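Local coordinates for hypothetical protein aq_1956 (PDB 2YVT) that is of unknown function but belongs to the calcineurin-like metallophosphoesterases, enzymes that typically hydrolyse phosphate esters with metal ions, at residues R6-F14 against A216-G224; I35-L43 against T77-L88. All blocks are in the same frame, centred on the assembly; numbering follows the deposited sequence.

Contact 1: residues R6-F14 against A216-G224; sequences RKVLAIKNF and AIVGHVGKG
Lys12, at the end of strand 7-12, reaches into the loop that follows strand 215-218, and its side chain can be followed atom by atom. CB and CG pass over the backbone of Gly219, with CB 3.9 Å from Gly219 CA. CG lies between backbone N and carbonyl carbon (chi1 66°), and bends at chi2 and chi4 then turn the chain into the curl of the loop. CD and CE run past the His220 carbonyl, and NZ hydrogen-bonds to His220 O at 2.7 Å, from above the carbonyl plane. Lys12 NZ gives a second bond to Gly222 O at 2.8 Å, tilted 23° from the plane of Gly222's own carbonyl, and Asn235 OD1 supplies a third partner, so the buried NZ is gripped by three oxygens. Next along the chain, Asn13 ND2 donates to a water at 3.1 Å, which also bonds His220 ND1. Asn13 OD1 is held by the backbone N of Asn41. Further back, Ala10 CB meets Ile217 CG2 at 3.9 Å. Gly219-His220 probably matches the Gly-His loop of the family's active site. Strand 7-12 runs between strands 35-39 and 243-248, turning Leu9 to helix 21-31 and Val8, Ala10 and Lys12 to the second sheet.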
loop_
_atom_site.group_PDB
_atom_site.type_symbol
_atom_site.label_atom_id
_atom_site.label_comp_id
_atom_site.label_asym_id
_atom_site.label_seq_id
_atom_site.Cartn_x
_atom_site.Cartn_y
_atom_site.Cartn_z
ATOM N N ARG A 6 -10.098 1.456 -18.197
ATOM C CA ARG A 6 -9.061 1.999 -17.332
ATOM C C ARG A 6 -8.728 0.878 -16.363
ATOM O O ARG A 6 -9.404 0.688 -15.347
ATOM C CB ARG A 6 -9.573 3.238 -16.597
ATOM C CG ARG A 6 -9.909 4.431 -17.507
ATOM C CD ARG A 6 -8.658 5.031 -18.142
ATOM N NE ARG A 6 -8.943 6.213 -18.957
ATOM C CZ ARG A 6 -9.120 6.201 -20.278
ATOM N NH1 ARG A 6 -9.058 5.062 -20.963
ATOM N NH2 ARG A 6 -9.368 7.337 -20.918
ATOM N N LYS A 7 -7.698 0.118 -16.709
ATOM C CA LYS A 7 -7.430 -1.158 -16.062
ATOM C C LYS A 7 -6.334 -1.021 -15.014
ATOM O O LYS A 7 -5.304 -0.397 -15.259
ATOM C CB LYS A 7 -7.058 -2.219 -17.099
ATOM C CG LYS A 7 -8.194 -2.578 -18.066
ATOM C CD LYS A 7 -7.759 -3.650 -19.067
ATOM C CE LYS A 7 -8.776 -3.837 -20.203
ATOM N NZ LYS A 7 -10.034 -4.529 -19.781
ATOM N N VAL A 8 -6.568 -1.622 -13.851
ATOM C CA VAL A 8 -5.631 -1.538 -12.729
ATOM C C VAL A 8 -5.250 -2.943 -12.287
ATOM O O VAL A 8 -6.127 -3.773 -12.038
ATOM C CB VAL A 8 -6.263 -0.795 -11.508
ATOM C CG1 VAL A 8 -5.259 -0.673 -10.364
ATOM C CG2 VAL A 8 -6.789 0.583 -11.912
ATOM N N LEU A 9 -3.949 -3.217 -12.222
ATOM C CA LEU A 9 -3.453 -4.458 -11.614
ATOM C C LEU A 9 -2.902 -4.076 -10.249
ATOM O O LEU A 9 -2.021 -3.223 -10.165
ATOM C CB LEU A 9 -2.350 -5.096 -12.472
ATOM C CG LEU A 9 -1.862 -6.529 -12.157
ATOM C CD1 LEU A 9 -0.900 -6.975 -13.261
ATOM C CD2 LEU A 9 -1.189 -6.698 -10.804
ATOM N N ALA A 10 -3.409 -4.703 -9.190
ATOM C CA ALA A 10 -2.952 -4.390 -7.827
ATOM C C ALA A 10 -2.422 -5.617 -7.108
ATOM O O ALA A 10 -3.000 -6.700 -7.203
ATOM C CB ALA A 10 -4.083 -3.751 -7.014
ATOM N N ILE A 11 -1.318 -5.426 -6.389
ATOM C CA ILE A 11 -0.794 -6.435 -5.466
ATOM C C ILE A 11 -0.563 -5.805 -4.091
ATOM O O ILE A 11 -0.525 -4.576 -3.951
ATOM C CB ILE A 11 0.529 -7.080 -5.978
ATOM C CG1 ILE A 11 1.676 -6.052 -6.013
ATOM C CG2 ILE A 11 0.304 -7.749 -7.333
ATOM C CD1 ILE A 11 3.049 -6.679 -6.292
ATOM N N LYS A 12 -0.409 -6.651 -3.077
ATOM C CA LYS A 12 -0.064 -6.189 -1.732
ATOM C C LYS A 12 0.882 -7.178 -1.071
ATOM O O LYS A 12 0.913 -8.358 -1.442
ATOM C CB LYS A 12 -1.314 -5.924 -0.871
ATOM C CG LYS A 12 -2.178 -7.150 -0.499
ATOM C CD LYS A 12 -1.834 -7.706 0.869
ATOM C CE LYS A 12 -2.713 -8.904 1.225
ATOM N NZ LYS A 12 -3.929 -8.496 2.003
ATOM N N ASN A 13 1.645 -6.689 -0.098
ATOM C CA ASN A 13 2.639 -7.500 0.613
ATOM C C ASN A 13 3.625 -8.163 -0.348
ATOM O O ASN A 13 3.770 -9.392 -0.376
ATOM C CB ASN A 13 1.966 -8.527 1.542
ATOM C CG ASN A 13 1.464 -7.906 2.837
ATOM O OD1 ASN A 13 2.002 -6.899 3.316
ATOM N ND2 ASN A 13 0.447 -8.526 3.431
ATOM N N PHE A 14 4.304 -7.323 -1.127
ATOM C CA PHE A 14 5.394 -7.771 -2.000
ATOM C C PHE A 14 6.432 -8.560 -1.194
ATOM O O PHE A 14 6.900 -9.612 -1.645
ATOM C CB PHE A 14 6.025 -6.574 -2.723
ATOM C CG PHE A 14 7.245 -6.926 -3.500
ATOM C CD1 PHE A 14 7.140 -7.651 -4.682
ATOM C CD2 PHE A 14 8.508 -6.533 -3.053
ATOM C CE1 PHE A 14 8.282 -7.993 -5.401
ATOM C CE2 PHE A 14 9.658 -6.875 -3.762
ATOM C CZ PHE A 14 9.543 -7.605 -4.937
ATOM N N ALA A 216 -11.400 1.882 -3.056
ATOM C CA ALA A 216 -10.268 1.829 -2.144
ATOM C C ALA A 216 -9.521 0.519 -2.360
ATOM O O ALA A 216 -10.125 -0.551 -2.354
ATOM C CB ALA A 216 -10.728 1.966 -0.691
ATOM N N ILE A 217 -8.213 0.617 -2.577
ATOM C CA ILE A 217 -7.355 -0.560 -2.725
ATOM C C ILE A 217 -6.544 -0.674 -1.438
ATOM O O ILE A 217 -5.939 0.294 -1.003
ATOM C CB ILE A 217 -6.429 -0.434 -3.956
ATOM C CG1 ILE A 217 -7.265 -0.313 -5.241
ATOM C CG2 ILE A 217 -5.462 -1.620 -4.019
ATOM C CD1 ILE A 217 -6.484 0.131 -6.472
ATOM N N VAL A 218 -6.569 -1.846 -0.809
ATOM C CA VAL A 218 -6.042 -1.985 0.554
ATOM C C VAL A 218 -5.151 -3.218 0.711
ATOM O O VAL A 218 -5.202 -4.130 -0.116
ATOM C CB VAL A 218 -7.187 -1.976 1.618
ATOM C CG1 VAL A 218 -7.944 -0.613 1.608
ATOM C CG2 VAL A 218 -8.150 -3.137 1.387
ATOM N N GLY A 219 -4.349 -3.243 1.777
ATOM C CA GLY A 219 -3.341 -4.291 1.966
ATOM C C GLY A 219 -3.391 -5.009 3.308
ATOM O O GLY A 219 -4.445 -5.489 3.733
ATOM N N HIS A 220 -2.241 -5.079 3.981
ATOM C CA HIS A 220 -2.125 -5.756 5.278
ATOM C C HIS A 220 -2.758 -7.156 5.181
ATOM O O HIS A 220 -2.470 -7.890 4.229
ATOM C CB HIS A 220 -2.707 -4.874 6.404
ATOM C CG HIS A 220 -2.331 -5.299 7.793
ATOM N ND1 HIS A 220 -1.226 -6.074 8.083
ATOM C CD2 HIS A 220 -2.912 -5.017 8.982
ATOM C CE1 HIS A 220 -1.152 -6.260 9.391
ATOM N NE2 HIS A 220 -2.160 -5.620 9.960
ATOM N N VAL A 221 -3.631 -7.510 6.122
ATOM C CA VAL A 221 -4.296 -8.807 6.110
ATOM C C VAL A 221 -5.683 -8.689 5.490
ATOM O O VAL A 221 -6.453 -7.782 5.834
ATOM C CB VAL A 221 -4.400 -9.384 7.549
ATOM C CG1 VAL A 221 -5.350 -10.589 7.597
ATOM C CG2 VAL A 221 -3.019 -9.754 8.057
ATOM N N GLY A 222 -5.990 -9.596 4.566
ATOM C CA GLY A 222 -7.320 -9.667 3.968
ATOM C C GLY A 222 -7.291 -10.044 2.500
ATOM O O GLY A 222 -6.233 -10.038 1.857
ATOM N N LYS A 223 -8.466 -10.372 1.972
ATOM C CA LYS A 223 -8.627 -10.714 0.559
ATOM C C LYS A 223 -10.095 -10.658 0.215
ATOM O O LYS A 223 -10.916 -11.317 0.857
ATOM C CB LYS A 223 -8.097 -12.118 0.241
ATOM C CG LYS A 223 -8.288 -12.513 -1.234
ATOM C CD LYS A 223 -7.732 -13.897 -1.531
ATOM C CE LYS A 223 -8.469 -14.982 -0.758
ATOM N NZ LYS A 223 -9.851 -15.225 -1.266
ATOM N N GLY A 224 -10.425 -9.892 -0.814
ATOM C CA GLY A 224 -11.803 -9.840 -1.275
ATOM C C GLY A 224 -12.165 -8.494 -1.830
ATOM O O GLY A 224 -11.316 -7.615 -1.975
HETATM O O HOH W 1 0.116 -8.008 6.476
#

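Contact 2: residues I35-L43 against T77-L88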
loop_
_atom_site.group_PDB
_atom_site.type_symbol
_atom_site.label_atom_id
_atom_site.label_comp_id
_atom_site.label_asym_id
_atom_site.label_seq_id
_atom_site.Cartn_x
_atom_site.Cartn_y
_atom_site.Cartn_z
ATOM N N ILE A 35 -2.486 0.910 -15.155
ATOM C CA ILE A 35 -1.674 1.197 -13.969
ATOM C C ILE A 35 -1.420 -0.052 -13.140
ATOM O O ILE A 35 -2.239 -0.969 -13.117
ATOM C CB ILE A 35 -2.247 2.324 -13.071
ATOM C CG1 ILE A 35 -3.647 1.996 -12.561
ATOM C CG2 ILE A 35 -2.208 3.679 -13.785
ATOM C CD1 ILE A 35 -4.112 2.949 -11.439
ATOM N N LEU A 36 -0.248 -0.075 -12.512
ATOM C CA LEU A 36 0.121 -1.083 -11.537
ATOM C C LEU A 36 0.121 -0.421 -10.168
ATOM O O LEU A 36 0.712 0.651 -9.989
ATOM C CB LEU A 36 1.516 -1.640 -11.852
ATOM C CG LEU A 36 2.171 -2.557 -10.817
ATOM C CD1 LEU A 36 1.386 -3.861 -10.630
ATOM C CD2 LEU A 36 3.599 -2.847 -11.239
ATOM N N VAL A 37 -0.560 -1.041 -9.212
ATOM C CA VAL A 37 -0.556 -0.557 -7.834
ATOM C C VAL A 37 0.150 -1.581 -6.965
ATOM O O VAL A 37 -0.234 -2.751 -6.942
ATOM C CB VAL A 37 -1.996 -0.306 -7.308
ATOM C CG1 VAL A 37 -1.988 -0.029 -5.805
ATOM C CG2 VAL A 37 -2.630 0.861 -8.048
ATOM N N VAL A 38 1.194 -1.145 -6.266
ATOM C CA VAL A 38 1.895 -2.019 -5.318
ATOM C C VAL A 38 1.676 -1.453 -3.926
ATOM O O VAL A 38 2.173 -0.368 -3.607
ATOM C CB VAL A 38 3.416 -2.121 -5.594
ATOM C CG1 VAL A 38 4.052 -3.111 -4.638
ATOM C CG2 VAL A 38 3.682 -2.551 -7.047
ATOM N N VAL A 39 0.899 -2.173 -3.114
ATOM C CA VAL A 39 0.714 -1.804 -1.715
ATOM C C VAL A 39 1.742 -2.582 -0.901
ATOM O O VAL A 39 2.034 -3.745 -1.209
ATOM C CB VAL A 39 -0.716 -2.140 -1.210
ATOM C CG1 VAL A 39 -0.924 -1.614 0.221
ATOM C CG2 VAL A 39 -1.775 -1.566 -2.150
ATOM N N GLY A 40 2.306 -1.944 0.122
ATOM C CA GLY A 40 3.244 -2.626 0.998
ATOM C C GLY A 40 2.587 -3.796 1.731
ATOM O O GLY A 40 1.384 -4.024 1.601
ATOM N N ASN A 41 3.356 -4.543 2.516
ATOM C CA ASN A 41 4.766 -4.303 2.756
ATOM C C ASN A 41 5.670 -4.629 1.588
ATOM O O ASN A 41 5.541 -5.689 0.965
ATOM C CB ASN A 41 5.193 -5.141 3.952
ATOM C CG ASN A 41 4.387 -4.803 5.176
ATOM O OD1 ASN A 41 3.571 -5.614 5.687
ATOM N ND2 ASN A 41 4.548 -3.583 5.624
ATOM N N ILE A 42 6.588 -3.709 1.307
ATOM C CA ILE A 42 7.654 -3.954 0.337
ATOM C C ILE A 42 8.751 -4.790 0.993
ATOM O O ILE A 42 9.188 -5.801 0.440
ATOM C CB ILE A 42 8.236 -2.641 -0.221
ATOM C CG1 ILE A 42 7.151 -1.880 -0.988
ATOM C CG2 ILE A 42 9.444 -2.931 -1.123
ATOM C CD1 ILE A 42 7.365 -0.397 -1.079
ATOM N N LEU A 43 9.166 -4.360 2.180
ATOM C CA LEU A 43 10.209 -5.036 2.959
ATOM C C LEU A 43 9.658 -6.021 3.978
ATOM O O LEU A 43 8.497 -5.940 4.381
ATOM C CB LEU A 43 11.026 -4.000 3.729
ATOM C CG LEU A 43 11.736 -2.928 2.907
ATOM C CD1 LEU A 43 12.468 -1.972 3.836
ATOM C CD2 LEU A 43 12.694 -3.561 1.892
ATOM N N THR A 77 17.746 -3.167 -0.647
ATOM C CA THR A 77 16.533 -3.898 -0.993
ATOM C C THR A 77 15.495 -2.961 -1.614
ATOM O O THR A 77 14.857 -3.310 -2.604
ATOM C CB THR A 77 15.966 -4.634 0.229
ATOM O OG1 THR A 77 16.998 -5.443 0.800
ATOM C CG2 THR A 77 14.785 -5.530 -0.160
ATOM N N LEU A 78 15.357 -1.760 -1.065
ATOM C CA LEU A 78 14.445 -0.777 -1.666
ATOM C C LEU A 78 14.892 -0.356 -3.061
ATOM O O LEU A 78 14.070 -0.237 -3.980
ATOM C CB LEU A 78 14.295 0.450 -0.769
ATOM C CG LEU A 78 13.471 0.256 0.502
ATOM C CD1 LEU A 78 13.562 1.511 1.372
ATOM C CD2 LEU A 78 12.022 -0.097 0.188
ATOM N N ASP A 79 16.196 -0.144 -3.232
ATOM C CA ASP A 79 16.720 0.215 -4.543
ATOM C C ASP A 79 16.420 -0.890 -5.550
ATOM O O ASP A 79 16.018 -0.614 -6.683
ATOM C CB ASP A 79 18.223 0.481 -4.465
ATOM C CG ASP A 79 18.558 1.769 -3.749
ATOM O OD1 ASP A 79 17.648 2.580 -3.466
ATOM O OD2 ASP A 79 19.761 1.968 -3.459
ATOM N N LYS A 80 16.585 -2.142 -5.124
ATOM C CA LYS A 80 16.294 -3.285 -5.990
ATOM C C LYS A 80 14.811 -3.353 -6.334
ATOM O O LYS A 80 14.443 -3.638 -7.480
ATOM C CB LYS A 80 16.749 -4.586 -5.329
ATOM C CG LYS A 80 16.625 -5.811 -6.208
ATOM C CD LYS A 80 17.168 -7.002 -5.454
ATOM C CE LYS A 80 16.956 -8.308 -6.185
ATOM N NZ LYS A 80 17.470 -9.422 -5.328
ATOM N N PHE A 81 13.961 -3.064 -5.350
ATOM C CA PHE A 81 12.525 -3.018 -5.593
ATOM C C PHE A 81 12.176 -1.961 -6.647
ATOM O O PHE A 81 11.449 -2.247 -7.593
ATOM C CB PHE A 81 11.764 -2.732 -4.293
ATOM C CG PHE A 81 10.317 -2.361 -4.507
ATOM C CD1 PHE A 81 9.357 -3.338 -4.721
ATOM C CD2 PHE A 81 9.919 -1.025 -4.486
ATOM C CE1 PHE A 81 8.017 -2.998 -4.920
ATOM C CE2 PHE A 81 8.582 -0.674 -4.680
ATOM C CZ PHE A 81 7.633 -1.663 -4.904
ATOM N N PHE A 82 12.679 -0.738 -6.489
ATOM C CA PHE A 82 12.316 0.286 -7.461
ATOM C C PHE A 82 12.825 -0.037 -8.854
ATOM O O PHE A 82 12.112 0.170 -9.836
ATOM C CB PHE A 82 12.746 1.678 -7.008
ATOM C CG PHE A 82 11.899 2.224 -5.901
ATOM C CD1 PHE A 82 10.589 2.631 -6.154
ATOM C CD2 PHE A 82 12.388 2.310 -4.605
ATOM C CE1 PHE A 82 9.781 3.129 -5.126
ATOM C CE2 PHE A 82 11.594 2.806 -3.569
ATOM C CZ PHE A 82 10.284 3.215 -3.831
ATOM N N ARG A 83 14.030 -0.596 -8.941
ATOM C CA ARG A 83 14.561 -1.005 -10.241
ATOM C C ARG A 83 13.687 -2.088 -10.890
ATOM O O ARG A 83 13.271 -1.956 -12.039
ATOM C CB ARG A 83 16.016 -1.480 -10.111
ATOM C CG ARG A 83 16.559 -2.152 -11.366
ATOM C CD ARG A 83 18.062 -2.365 -11.295
ATOM N NE ARG A 83 18.462 -3.158 -10.133
ATOM C CZ ARG A 83 18.438 -4.489 -10.065
ATOM N NH1 ARG A 83 18.023 -5.222 -11.094
ATOM N NH2 ARG A 83 18.826 -5.094 -8.948
ATOM N N GLU A 84 13.395 -3.152 -10.144
ATOM C CA GLU A 84 12.710 -4.299 -10.733
ATOM C C GLU A 84 11.241 -4.021 -11.022
ATOM O O GLU A 84 10.701 -4.487 -12.022
ATOM C CB GLU A 84 12.925 -5.560 -9.882
ATOM C CG GLU A 84 14.396 -5.964 -9.855
ATOM C CD GLU A 84 14.639 -7.420 -9.516
ATOM O OE1 GLU A 84 13.678 -8.195 -9.401
ATOM O OE2 GLU A 84 15.819 -7.782 -9.366
ATOM N N ILE A 85 10.599 -3.231 -10.166
ATOM C CA ILE A 85 9.254 -2.761 -10.478
ATOM C C ILE A 85 9.281 -1.773 -11.650
ATOM O O ILE A 85 8.462 -1.872 -12.561
ATOM C CB ILE A 85 8.567 -2.130 -9.247
ATOM C CG1 ILE A 85 8.251 -3.210 -8.212
ATOM C CG2 ILE A 85 7.284 -1.378 -9.655
ATOM C CD1 ILE A 85 7.220 -4.263 -8.667
ATOM N N GLY A 86 10.225 -0.831 -11.623
ATOM C CA GLY A 86 10.368 0.154 -12.700
ATOM C C GLY A 86 10.515 -0.489 -14.071
ATOM O O GLY A 86 9.875 -0.065 -15.036
ATOM N N GLU A 87 11.334 -1.537 -14.139
ATOM C CA GLU A 87 11.586 -2.261 -15.391
ATOM C C GLU A 87 10.361 -2.979 -15.970
ATOM O O GLU A 87 10.381 -3.398 -17.128
ATOM C CB GLU A 87 12.750 -3.236 -15.214
ATOM C CG GLU A 87 14.084 -2.514 -15.079
ATOM C CD GLU A 87 15.282 -3.442 -15.087
ATOM O OE1 GLU A 87 15.098 -4.677 -15.170
ATOM O OE2 GLU A 87 16.417 -2.926 -15.017
ATOM N N LEU A 88 9.298 -3.121 -15.178
ATOM C CA LEU A 88 8.046 -3.671 -15.703
ATOM C C LEU A 88 7.388 -2.699 -16.686
ATOM O O LEU A 88 6.561 -3.101 -17.513
ATOM C CB LEU A 88 7.077 -4.028 -14.571
ATOM C CG LEU A 88 7.566 -5.122 -13.618
ATOM C CD1 LEU A 88 6.579 -5.263 -12.467
ATOM C CD2 LEU A 88 7.728 -6.437 -14.376
#
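Leu36, Val38, Ile42 and Leu43 meet one side of helix 65-86 in a beta-alpha-beta crossover, whose connection from strand 35-39 to its parallel neighbour 91-95 also includes helix 46-57. Residues 77-86 run over the strand nearly antiparallel to it, at 158° with the axes 11.8 Å apart, and the gap is filled by hydrocarbon. At one end Leu36 pushes CD2 into the notch between Ile85 and Leu88, 4.0 Å from Leu88 CD1. Val38 fits between the next two bumps: CG2 faces Ile85 CD1, while CG1 comes to the rim of the Phe81 ring, near its plane. That ring is the main knob of the helix; with CG anti to the backbone N (chi1 167°) it reaches down to the sheet side. At the other end Leu43 lays CD2 in the hollow between Thr77 and Leu78, 3.5 Å from Thr77 CG2 and 3.9 Å from Leu78 CD2. Phe106 of helix 103-112 touches both Ile42 and Leu78, and Phe14 packs obliquely on the Phe81 ring. Ile42 crosses Phe81 at about a right angle and lies over one ring face in a CH-pi contact, its CG2 3.7 Å from the centroid of the Phe81 ring and 20° off the normal.

Contacts 1 and 2 lie on the two faces of one sheet, their centres about 14 Å apart: contact 1 joins it to the second sheet, contact 2 to helix 65-86, as in the layered calcineurin-like fold. Strands 7-12 and 35-39 are neighbours, joined by Leu9 O to Val37 N at 2.8 Å. Beyond the strands, the Asn13 OD1 to Asn41 N bond, 2.8 Å, ties the two loops together at the nitrogen of the cis peptide between Gly40 and Asn41. Asp100 holds the amides of Ile42 and Leu43. Thus the strand ends of both contacts gather where this family places its active site, although the protein's own activity is not established.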